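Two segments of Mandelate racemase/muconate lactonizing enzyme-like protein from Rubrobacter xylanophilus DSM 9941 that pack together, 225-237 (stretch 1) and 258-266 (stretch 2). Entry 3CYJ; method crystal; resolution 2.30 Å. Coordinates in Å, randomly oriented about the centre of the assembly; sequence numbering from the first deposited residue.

Stretch 1, residues 225-237: SSEDREGLRLLRD
Stretch 2 258-266: HDLAGCVDI

This is a mixed contact in which arginine side chains and a leucine from one helix pack around Cys263, much of it against backbone carbonyls, secured by one arginine-to-carbonyl hydrogen bond, with 495 Å² buried over both sides.

Stretch 1 begins with a type I beta turn from Ser225 to Asp228, closed by Asp228 N to Ser225 O at 2.7 Å. Asp228, chi1 t with phi/psi -89/77, then occupies the N-cap: Asp228 OD1 accepts from Gly231 N at 3.0 Å. Gly231 fits this cap closely, since an ideal CB there would lie 2.1 Å from Asp228 OD2. From Arg229 to Asp237 the backbone is regular helix, with phi near -65 and psi near -40, and i to i+4 bonds such as Arg236 N to Leu232 O at 2.8 Å.

Stretch 2 enters as helix at His258 and continues through the loop residues Gly262 (-78/4) and Cys263 (-125/-14) before extending at Val264 (-123/167). Cys263 N bonds to Leu260 O at 2.8 Å. Register is set by Arg233 CA and Cys263 CA, 4.5 Å apart, followed by Arg236 CA and Val264 CA at 5.8 Å; the chains therefore advance in the same sense through this pair of landmarks.

So close an approach brings backbone to side chain and backbone to backbone. Cys263 O lies 3.7 Å from Arg233 CA and 3.4 Å from Arg236 CB. Cys263 O also lies 3.4 Å from Leu232 O, but both atoms are acceptors, so this is proximity without a bond. The Cys263 side chain, chi1 m, places Cys263 SG 3.7 Å from Arg229 CB and 3.8 Å from Arg233 NH1.

Leu232 (m, t) points toward stretch 2 and supplies the apolar pairings. Leu232 CD1 meets Leu260 CD1 at 3.6 Å and Val264 CG1 at 4.2 Å, while Leu232 CB lies 4.1 Å from Cys263 CB. Leu260 (t, p) starts sideways, but its end comes nearer; Val264, chi1 m, points away at CB yet still touches through CG1.

Arg229 (m, t, m) points toward stretch 2 and places one guanidinium face over Asp259 CB, with Arg229 NE to Asp259 CB at 3.8 Å, so the contact is with the aspartate's methylene. The CA-to-CB bond of Arg233 points sideways; the chain is t, t, p, and a salt bridge from Arg233 NH2 to Glu230 OE2 at 3.0 Å ties it within its own helix.

Arg236 (t, m, m) bonds both across the contact and within its own stretch. Arg236 NH1 donates to Gly262 O at 3.3 Å and 141°, a long bond, while Arg236 NE and NH2 both reach Asp237 OD1, at 2.8 and 2.9 Å, in a salt bridge. Cys263 O sits over one face of this guanidinium, and Arg236 CG packs 3.4 Å from Asp265 OD1. The rule: close CA approach at Arg233 and Cys263 brings Cys263 O onto the helix surface, with apolar contact through Leu232 and a carbonyl bond from Arg236.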

ATOM      1  N   SER A 225     -12.410  15.838 -13.258  1.00 48.19           N
ATOM      2  CA  SER A 225     -12.908  14.718 -14.086  1.00 51.52           C
ATOM      3  C   SER A 225     -13.156  13.479 -13.258  1.00 52.63           C
ATOM      4  O   SER A 225     -12.291  13.087 -12.477  1.00 53.75           O
ATOM      5  CB  SER A 225     -11.925  14.323 -15.140  1.00 52.71           C
ATOM      6  OG  SER A 225     -12.324  13.053 -15.688  1.00 57.58           O
ATOM      7  N   SER A 226     -14.319  12.836 -13.432  1.00 54.24           N
ATOM      8  CA  SER A 226     -14.641  11.655 -12.617  1.00 55.02           C
ATOM      9  C   SER A 226     -13.818  10.439 -13.042  1.00 55.64           C
ATOM     10  O   SER A 226     -13.828   9.413 -12.338  1.00 56.28           O
ATOM     11  CB  SER A 226     -16.137  11.307 -12.676  1.00 55.23           C
ATOM     12  N   GLU A 227     -13.128  10.543 -14.186  1.00 55.31           N
ATOM     13  CA  GLU A 227     -12.062   9.581 -14.508  1.00 55.81           C
ATOM     14  C   GLU A 227     -10.851   9.813 -13.620  1.00 54.12           C
ATOM     15  O   GLU A 227     -10.013   8.934 -13.497  1.00 54.33           O
ATOM     16  CB  GLU A 227     -11.638   9.698 -15.977  1.00 57.06           C
ATOM     17  CG  GLU A 227     -12.337   8.685 -16.911  1.00 62.52           C
ATOM     18  CD  GLU A 227     -11.472   7.457 -17.259  1.00 67.26           C
ATOM     19  OE1 GLU A 227     -11.183   6.640 -16.346  1.00 72.00           O
ATOM     20  OE2 GLU A 227     -11.086   7.308 -18.448  1.00 69.13           O
ATOM     21  N   ASP A 228     -10.753  10.986 -12.995  1.00 52.02           N
ATOM     22  CA  ASP A 228      -9.591  11.303 -12.151  1.00 51.21           C
ATOM     23  C   ASP A 228      -9.791  10.874 -10.709  1.00 50.76           C
ATOM     24  O   ASP A 228     -10.048  11.706  -9.856  1.00 49.93           O
ATOM     25  CB  ASP A 228      -9.239  12.806 -12.215  1.00 50.61           C
ATOM     26  CG  ASP A 228      -8.014  13.158 -11.362  1.00 50.32           C
ATOM     27  OD1 ASP A 228      -7.261  12.246 -11.004  1.00 47.95           O
ATOM     28  OD2 ASP A 228      -7.795  14.350 -11.032  1.00 52.38           O
ATOM     29  N   ARG A 229      -9.652   9.586 -10.423  1.00 50.81           N
ATOM     30  CA  ARG A 229      -9.899   9.091  -9.053  1.00 52.17           C
ATOM     31  C   ARG A 229      -8.892   9.559  -7.993  1.00 51.97           C
ATOM     32  O   ARG A 229      -9.264   9.822  -6.838  1.00 51.83           O
ATOM     33  CB  ARG A 229     -10.079   7.570  -9.030  1.00 52.86           C
ATOM     34  CG  ARG A 229     -11.035   7.075 -10.108  1.00 55.71           C
ATOM     35  CD  ARG A 229     -11.323   5.574 -10.000  1.00 62.82           C
ATOM     36  NE  ARG A 229     -10.146   4.782  -9.620  1.00 65.88           N
ATOM     37  CZ  ARG A 229      -9.322   4.203 -10.498  1.00 68.66           C
ATOM     38  NH1 ARG A 229      -9.546   4.340 -11.808  1.00 64.97           N
ATOM     39  NH2 ARG A 229      -8.268   3.498 -10.064  1.00 69.83           N
ATOM     40  N   GLU A 230      -7.624   9.701  -8.366  1.00 51.65           N
ATOM     41  CA  GLU A 230      -6.664  10.254  -7.422  1.00 51.25           C
ATOM     42  C   GLU A 230      -6.987  11.712  -7.042  1.00 50.07           C
ATOM     43  O   GLU A 230      -6.791  12.135  -5.889  1.00 48.68           O
ATOM     44  CB  GLU A 230      -5.266  10.170  -8.004  1.00 52.75           C
ATOM     45  CG  GLU A 230      -4.282  11.218  -7.418  1.00 57.25           C
ATOM     46  CD  GLU A 230      -3.768  10.795  -6.039  1.00 64.80           C
ATOM     47  OE1 GLU A 230      -3.414  11.697  -5.223  1.00 64.51           O
ATOM     48  OE2 GLU A 230      -3.743   9.551  -5.782  1.00 68.08           O
ATOM     49  N   GLY A 231      -7.474  12.486  -8.020  1.00 48.17           N
ATOM     50  CA  GLY A 231      -7.970  13.824  -7.699  1.00 46.43           C
ATOM     51  C   GLY A 231      -9.173  13.859  -6.752  1.00 44.74           C
ATOM     52  O   GLY A 231      -9.262  14.730  -5.880  1.00 44.13           O
ATOM     53  N   LEU A 232     -10.117  12.942  -6.965  1.00 43.20           N
ATOM     54  CA  LEU A 232     -11.305  12.841  -6.150  1.00 43.47           C
ATOM     55  C   LEU A 232     -10.935  12.446  -4.735  1.00 43.72           C
ATOM     56  O   LEU A 232     -11.429  13.024  -3.767  1.00 43.85           O
ATOM     57  CB  LEU A 232     -12.265  11.801  -6.734  1.00 43.34           C
ATOM     58  CG  LEU A 232     -13.119  12.204  -7.931  1.00 43.56           C
ATOM     59  CD1 LEU A 232     -13.901  11.015  -8.422  1.00 43.39           C
ATOM     60  CD2 LEU A 232     -14.069  13.340  -7.564  1.00 43.06           C
ATOM     61  N   ARG A 233     -10.015  11.490  -4.634  1.00 44.66           N
ATOM     62  CA  ARG A 233      -9.564  10.914  -3.365  1.00 45.86           C
ATOM     63  C   ARG A 233      -8.867  12.003  -2.596  1.00 46.10           C
ATOM     64  O   ARG A 233      -9.054  12.114  -1.387  1.00 45.62           O
ATOM     65  CB  ARG A 233      -8.622   9.721  -3.641  1.00 46.96           C
ATOM     66  CG  ARG A 233      -8.444   8.704  -2.509  1.00 53.28           C
ATOM     67  CD  ARG A 233      -8.021   7.296  -3.058  1.00 61.20           C
ATOM     68  NE  ARG A 233      -6.750   7.348  -3.801  1.00 64.93           N
ATOM     69  CZ  ARG A 233      -6.566   6.905  -5.057  1.00 67.57           C
ATOM     70  NH1 ARG A 233      -7.578   6.354  -5.738  1.00 64.81           N
ATOM     71  NH2 ARG A 233      -5.357   7.012  -5.635  1.00 65.99           N
ATOM     72  N   LEU A 234      -8.075  12.821  -3.304  1.00 46.51           N
ATOM     73  CA  LEU A 234      -7.411  13.964  -2.692  1.00 47.30           C
ATOM     74  C   LEU A 234      -8.436  14.923  -2.077  1.00 47.11           C
ATOM     75  O   LEU A 234      -8.257  15.393  -0.920  1.00 47.51           O
ATOM     76  CB  LEU A 234      -6.530  14.727  -3.703  1.00 47.79           C
ATOM     77  CG  LEU A 234      -6.115  16.146  -3.227  1.00 51.45           C
ATOM     78  CD1 LEU A 234      -4.842  16.056  -2.383  1.00 53.95           C
ATOM     79  CD2 LEU A 234      -5.938  17.250  -4.338  1.00 54.69           C
ATOM     80  N   LEU A 235      -9.492  15.229  -2.839  1.00 45.15           N
ATOM     81  CA  LEU A 235     -10.496  16.145  -2.336  1.00 45.59           C
ATOM     82  C   LEU A 235     -11.355  15.548  -1.217  1.00 45.28           C
ATOM     83  O   LEU A 235     -11.822  16.258  -0.325  1.00 44.67           O
ATOM     84  CB  LEU A 235     -11.403  16.650  -3.457  1.00 45.60           C
ATOM     85  CG  LEU A 235     -10.721  17.807  -4.161  1.00 46.42           C
ATOM     86  CD1 LEU A 235     -10.959  17.513  -5.582  1.00 52.20           C
ATOM     87  CD2 LEU A 235     -11.365  19.129  -3.744  1.00 49.16           C
ATOM     88  N   ARG A 236     -11.584  14.241  -1.298  1.00 45.30           N
ATOM     89  CA  ARG A 236     -12.244  13.510  -0.196  1.00 45.25           C
ATOM     90  C   ARG A 236     -11.430  13.699   1.097  1.00 44.88           C
ATOM     91  O   ARG A 236     -11.961  14.130   2.097  1.00 43.89           O
ATOM     92  CB  ARG A 236     -12.387  12.036  -0.556  1.00 44.69           C
ATOM     93  CG  ARG A 236     -13.442  11.302   0.234  1.00 46.03           C
ATOM     94  CD  ARG A 236     -12.894  10.748   1.486  1.00 47.53           C
ATOM     95  NE  ARG A 236     -11.600  10.059   1.324  1.00 49.62           N
ATOM     96  CZ  ARG A 236     -11.420   8.809   0.891  1.00 50.50           C
ATOM     97  NH1 ARG A 236     -12.432   8.035   0.512  1.00 49.51           N
ATOM     98  NH2 ARG A 236     -10.196   8.338   0.837  1.00 49.80           N
ATOM     99  N   ASP A 237     -10.124  13.447   1.025  1.00 44.89           N
ATOM    100  CA  ASP A 237      -9.263  13.526   2.183  1.00 45.49           C
ATOM    101  C   ASP A 237      -9.027  14.930   2.680  1.00 46.03           C
ATOM    102  O   ASP A 237      -8.878  15.100   3.867  1.00 48.68           O
ATOM    103  CB  ASP A 237      -7.906  12.920   1.878  1.00 45.70           C
ATOM    104  CG  ASP A 237      -7.981  11.447   1.503  1.00 47.23           C
ATOM    105  OD1 ASP A 237      -8.946  10.770   1.887  1.00 49.52           O
ATOM    106  OD2 ASP A 237      -7.065  10.967   0.797  1.00 50.70           O
ATOM    107  N   HIS A 258     -17.366   0.329  -7.899  1.00 46.78           N
ATOM    108  CA  HIS A 258     -16.550  -0.143  -6.812  1.00 47.30           C
ATOM    109  C   HIS A 258     -15.228   0.652  -6.635  1.00 46.90           C
ATOM    110  O   HIS A 258     -14.785   0.892  -5.514  1.00 46.19           O
ATOM    111  CB  HIS A 258     -16.250  -1.633  -7.022  1.00 47.71           C
ATOM    112  CG  HIS A 258     -15.220  -2.161  -6.086  1.00 51.23           C
ATOM    113  ND1 HIS A 258     -13.875  -2.148  -6.388  1.00 57.04           N
ATOM    114  CD2 HIS A 258     -15.320  -2.656  -4.825  1.00 55.46           C
ATOM    115  CE1 HIS A 258     -13.189  -2.636  -5.361  1.00 60.22           C
ATOM    116  NE2 HIS A 258     -14.042  -2.944  -4.396  1.00 59.07           N
ATOM    117  N   ASP A 259     -14.558   0.993  -7.742  1.00 47.19           N
ATOM    118  CA  ASP A 259     -13.382   1.866  -7.662  1.00 46.89           C
ATOM    119  C   ASP A 259     -13.807   3.265  -7.196  1.00 45.41           C
ATOM    120  O   ASP A 259     -13.194   3.828  -6.306  1.00 45.82           O
ATOM    121  CB  ASP A 259     -12.652   1.954  -8.997  1.00 47.96           C
ATOM    122  CG  ASP A 259     -11.919   0.619  -9.386  1.00 51.84           C
ATOM    123  OD1 ASP A 259     -11.589  -0.206  -8.481  1.00 52.39           O
ATOM    124  OD2 ASP A 259     -11.691   0.413 -10.616  1.00 55.02           O
ATOM    125  N   LEU A 260     -14.869   3.817  -7.769  1.00 43.28           N
ATOM    126  CA  LEU A 260     -15.330   5.157  -7.339  1.00 42.21           C
ATOM    127  C   LEU A 260     -15.708   5.207  -5.855  1.00 40.83           C
ATOM    128  O   LEU A 260     -15.359   6.163  -5.199  1.00 40.03           O
ATOM    129  CB  LEU A 260     -16.530   5.605  -8.158  1.00 41.95           C
ATOM    130  CG  LEU A 260     -16.854   7.087  -8.126  1.00 44.26           C
ATOM    131  CD1 LEU A 260     -15.627   7.882  -8.569  1.00 42.26           C
ATOM    132  CD2 LEU A 260     -18.038   7.393  -9.049  1.00 43.18           C
ATOM    133  N   ALA A 261     -16.389   4.157  -5.340  1.00 39.87           N
ATOM    134  CA  ALA A 261     -16.841   4.118  -3.949  1.00 40.00           C
ATOM    135  C   ALA A 261     -15.677   4.328  -3.006  1.00 40.47           C
ATOM    136  O   ALA A 261     -15.844   4.891  -1.945  1.00 42.66           O
ATOM    137  CB  ALA A 261     -17.581   2.837  -3.619  1.00 38.64           C
ATOM    138  N   GLY A 262     -14.476   3.910  -3.368  1.00 40.99           N
ATOM    139  CA  GLY A 262     -13.332   4.171  -2.478  1.00 39.51           C
ATOM    140  C   GLY A 262     -12.782   5.589  -2.526  1.00 40.63           C
ATOM    141  O   GLY A 262     -11.795   5.861  -1.841  1.00 40.66           O
ATOM    142  N   CYS A 263     -13.409   6.505  -3.289  1.00 40.65           N
ATOM    143  CA  CYS A 263     -12.802   7.833  -3.558  1.00 42.05           C
ATOM    144  C   CYS A 263     -13.645   8.994  -3.194  1.00 41.22           C
ATOM    145  O   CYS A 263     -13.141  10.118  -3.226  1.00 41.98           O
ATOM    146  CB  CYS A 263     -12.533   8.031  -5.065  1.00 42.29           C
ATOM    147  SG  CYS A 263     -11.381   6.889  -5.679  1.00 50.80           S
ATOM    148  N   VAL A 264     -14.933   8.755  -2.935  1.00 41.10           N
ATOM    149  CA  VAL A 264     -15.921   9.835  -2.718  1.00 39.84           C
ATOM    150  C   VAL A 264     -16.613   9.716  -1.371  1.00 40.17           C
ATOM    151  O   VAL A 264     -16.518   8.660  -0.721  1.00 38.98           O
ATOM    152  CB  VAL A 264     -17.058   9.853  -3.807  1.00 40.45           C
ATOM    153  CG1 VAL A 264     -16.491  10.159  -5.204  1.00 39.97           C
ATOM    154  CG2 VAL A 264     -17.840   8.547  -3.842  1.00 36.91           C
ATOM    155  N   ASP A 265     -17.316  10.792  -0.966  1.00 38.89           N
ATOM    156  CA  ASP A 265     -18.210  10.728   0.183  1.00 38.61           C
ATOM    157  C   ASP A 265     -19.607  10.247  -0.234  1.00 38.41           C
ATOM    158  O   ASP A 265     -20.336   9.649   0.580  1.00 39.25           O
ATOM    159  CB  ASP A 265     -18.329  12.103   0.867  1.00 38.98           C
ATOM    160  CG  ASP A 265     -16.961  12.702   1.242  1.00 42.13           C
ATOM    161  OD1 ASP A 265     -16.206  12.035   1.988  1.00 50.06           O
ATOM    162  OD2 ASP A 265     -16.623  13.819   0.801  1.00 37.75           O
ATOM    163  N   ILE A 266     -20.022  10.569  -1.459  1.00 36.75           N
ATOM    164  CA  ILE A 266     -21.348  10.224  -1.933  1.00 36.97           C
ATOM    165  C   ILE A 266     -21.302   9.648  -3.362  1.00 37.47           C
ATOM    166  O   ILE A 266     -20.755  10.264  -4.265  1.00 36.53           O
ATOM    167  CB  ILE A 266     -22.339  11.452  -1.893  1.00 37.48           C
ATOM    168  CG1 ILE A 266     -22.408  12.067  -0.489  1.00 37.80           C
ATOM    169  CG2 ILE A 266     -23.752  11.018  -2.324  1.00 35.10           C
ATOM    170  CD1 ILE A 266     -23.431  13.105  -0.312  1.00 40.15           C
TER